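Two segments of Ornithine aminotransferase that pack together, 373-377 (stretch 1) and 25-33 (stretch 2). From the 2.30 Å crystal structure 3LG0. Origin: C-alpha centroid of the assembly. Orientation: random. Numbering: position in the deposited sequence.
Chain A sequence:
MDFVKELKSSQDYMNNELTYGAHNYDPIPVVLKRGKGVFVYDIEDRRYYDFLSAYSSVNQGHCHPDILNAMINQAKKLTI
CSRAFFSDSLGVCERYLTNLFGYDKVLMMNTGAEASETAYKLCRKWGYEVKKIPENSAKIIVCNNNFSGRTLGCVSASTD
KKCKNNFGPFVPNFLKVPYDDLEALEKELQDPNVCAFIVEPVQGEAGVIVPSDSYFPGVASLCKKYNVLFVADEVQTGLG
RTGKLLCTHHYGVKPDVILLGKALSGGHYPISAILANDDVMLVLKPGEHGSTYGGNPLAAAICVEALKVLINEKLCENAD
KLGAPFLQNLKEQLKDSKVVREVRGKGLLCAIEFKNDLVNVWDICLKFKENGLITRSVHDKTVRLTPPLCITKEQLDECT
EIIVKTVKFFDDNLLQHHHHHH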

# COMPACT_ATOMS: atom_id res chain seq x y z
N LEU A 373 28.88 -8.07 0.22
CA LEU A 373 27.88 -7.58 -0.74
C LEU A 373 26.61 -8.39 -0.58
O LEU A 373 26.64 -9.61 -0.59
CB LEU A 373 28.41 -7.70 -2.18
CG LEU A 373 27.55 -7.32 -3.39
CD1 LEU A 373 28.44 -6.80 -4.53
CD2 LEU A 373 26.67 -8.48 -3.86
N ILE A 374 25.48 -7.70 -0.41
CA ILE A 374 24.23 -8.41 -0.21
C ILE A 374 23.26 -8.28 -1.39
O ILE A 374 23.05 -7.20 -1.93
CB ILE A 374 23.50 -8.01 1.09
CG1 ILE A 374 23.17 -6.51 1.13
CG2 ILE A 374 24.29 -8.43 2.32
CD1 ILE A 374 22.29 -6.13 2.34
N THR A 375 22.66 -9.41 -1.74
CA THR A 375 21.66 -9.46 -2.78
C THR A 375 20.84 -10.73 -2.61
O THR A 375 21.01 -11.45 -1.64
CB THR A 375 22.30 -9.39 -4.16
OG1 THR A 375 21.27 -9.33 -5.16
CG2 THR A 375 23.20 -10.60 -4.40
N ARG A 376 19.95 -11.00 -3.56
CA ARG A 376 19.04 -12.11 -3.46
C ARG A 376 18.85 -12.76 -4.82
O ARG A 376 19.05 -12.13 -5.86
CB ARG A 376 17.68 -11.61 -2.97
CG ARG A 376 16.77 -12.73 -2.52
CD ARG A 376 16.87 -13.00 -1.02
NE ARG A 376 16.20 -14.23 -0.61
CZ ARG A 376 14.94 -14.55 -0.90
NH1 ARG A 376 14.19 -13.73 -1.63
NH2 ARG A 376 14.44 -15.70 -0.48
N SER A 377 18.46 -14.03 -4.83
CA SER A 377 18.21 -14.72 -6.08
C SER A 377 16.73 -14.78 -6.41
O SER A 377 15.88 -15.01 -5.55
CB SER A 377 18.78 -16.14 -6.05
OG SER A 377 18.42 -16.82 -4.86
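Stretch 2, residues 25-33: YDPIPVVLK

Stretch 2 lies alongside stretch 1 as a largely extended segment. The contacts are mostly between side chains, with a backbone oxygen taking part from each stretch, and no hydrogen bond joins the two. The backbones stay well apart: the nearest pair of CA atoms, those of Arg-376 and Ile-28, are 7.4 Å from each other, too far for the two main chains to pair as neighbouring strands. Contacts run in opposite sequence order, since Ile-374 meets Val-30 and Leu-32 while Arg-376 meets Ile-28 and Asp-26; the two segments therefore run in broadly antiparallel directions. Most of stretch 2 is extended in phi/psi, and residues 31-33 belong to a strand. A local bend occurs at Pro-29, with phi/psi of -73/68°, and there Val-30 N donates a backbone hydrogen bond of 2.7 Å to Ile-28 O.

Leu-373 opens stretch 1 in strand conformation but contributes nothing here; its side chain is out of reach of stretch 2. The next residue, Ile-374, directs its CA-to-CB bond toward stretch 2 and has 64 Å² covered. Its chi1 of 59° (p) and chi2 of 173° (t) place two methyl groups against different partners: CG2 lies 4.3 Å from Val-30 CG1, and CD1 lies 4.0 Å from Leu-32 CD1. Val-30 and Leu-32 both point toward stretch 1, as expected for residues two apart in an extended chain, while the intervening Val-31 is out of reach. All three contacting residues are buried, so this is an apolar patch closed off from solvent.

At Thr-375 the side chain points away, and its OG1 is hydrogen-bonded elsewhere in the structure. What this residue offers instead is its backbone: Thr-375 O comes within 3.9 Å of Ile-28 CG1, a van der Waals approach to a carbon.

Arg-376 starts sideways, but its long side chain brings its end nearer to stretch 2, and 65 Å² of the residue is covered. On the way, its CD packs 4.1 Å from Ile-28 CG1, so that Ile-28, pointing toward stretch 1, meets both the Thr-375 carbonyl and the aliphatic part of the arginine. At the tip, Arg-376 NH2 approaches Asp-26 O to 2.8 Å; the distance is short, but the angle is poor and the pair does not count as a hydrogen bond. The charge interaction is a long salt bridge, with NH2 of Arg-376 3.8 Å from OD2 of Asp-26.

Ser-377 closes the stretch out of reach. The contact is modest overall, burying 269 Å² summed over both sides.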

# COMPACT_ATOMS: atom_id res chain seq x y z
N TYR A 25 8.16 -15.02 4.79
CA TYR A 25 9.29 -14.62 3.97
C TYR A 25 10.53 -15.44 4.29
O TYR A 25 10.61 -16.05 5.34
CB TYR A 25 9.59 -13.14 4.14
CG TYR A 25 8.52 -12.26 3.56
CD1 TYR A 25 8.49 -11.98 2.19
CD2 TYR A 25 7.54 -11.70 4.37
CE1 TYR A 25 7.51 -11.16 1.65
CE2 TYR A 25 6.55 -10.88 3.83
CZ TYR A 25 6.55 -10.62 2.47
OH TYR A 25 5.57 -9.82 1.92
N ASP A 26 11.50 -15.42 3.39
CA ASP A 26 12.70 -16.24 3.53
C ASP A 26 13.97 -15.41 3.29
O ASP A 26 14.65 -15.61 2.30
CB ASP A 26 12.64 -17.38 2.51
CG ASP A 26 13.80 -18.34 2.65
OD1 ASP A 26 14.26 -18.54 3.79
OD2 ASP A 26 14.24 -18.89 1.61
N PRO A 27 14.28 -14.48 4.20
CA PRO A 27 15.38 -13.53 3.97
C PRO A 27 16.75 -14.18 4.12
O PRO A 27 16.89 -15.16 4.81
CB PRO A 27 15.20 -12.49 5.08
CG PRO A 27 13.95 -12.87 5.82
CD PRO A 27 13.68 -14.30 5.53
N ILE A 28 17.74 -13.59 3.47
CA ILE A 28 19.13 -13.86 3.78
C ILE A 28 19.38 -13.50 5.25
O ILE A 28 18.87 -12.48 5.74
CB ILE A 28 20.05 -13.02 2.84
CG1 ILE A 28 20.07 -13.61 1.43
CG2 ILE A 28 21.45 -12.93 3.37
CD1 ILE A 28 20.54 -15.04 1.39
N PRO A 29 20.15 -14.33 5.96
CA PRO A 29 20.41 -14.10 7.38
C PRO A 29 21.37 -12.93 7.65
O PRO A 29 22.49 -13.14 8.11
CB PRO A 29 21.07 -15.41 7.85
CG PRO A 29 21.02 -16.33 6.70
CD PRO A 29 20.86 -15.51 5.46
N VAL A 30 20.93 -11.71 7.37
CA VAL A 30 21.67 -10.51 7.76
C VAL A 30 20.67 -9.54 8.36
O VAL A 30 19.57 -9.39 7.86
CB VAL A 30 22.46 -9.88 6.56
CG1 VAL A 30 21.50 -9.32 5.48
CG2 VAL A 30 23.42 -8.79 7.05
N VAL A 31 21.04 -8.90 9.47
CA VAL A 31 20.14 -7.99 10.17
C VAL A 31 20.65 -6.55 10.10
O VAL A 31 21.61 -6.18 10.78
CB VAL A 31 20.00 -8.40 11.66
CG1 VAL A 31 19.01 -7.50 12.36
CG2 VAL A 31 19.54 -9.83 11.77
N LEU A 32 19.99 -5.73 9.29
CA LEU A 32 20.42 -4.36 9.07
C LEU A 32 19.81 -3.39 10.08
O LEU A 32 18.68 -3.58 10.54
CB LEU A 32 20.07 -3.91 7.65
CG LEU A 32 20.50 -4.91 6.57
CD1 LEU A 32 20.12 -4.41 5.19
CD2 LEU A 32 22.02 -5.27 6.68
N LYS A 33 20.56 -2.36 10.43
CA LYS A 33 20.10 -1.37 11.38
C LYS A 33 20.37 0.00 10.84
O LYS A 33 19.81 0.98 11.32
CB LYS A 33 20.79 -1.52 12.73
CG LYS A 33 22.28 -1.16 12.72
CD LYS A 33 22.91 -1.43 14.09
CE LYS A 33 24.33 -0.91 14.19
NZ LYS A 33 24.95 -1.25 15.50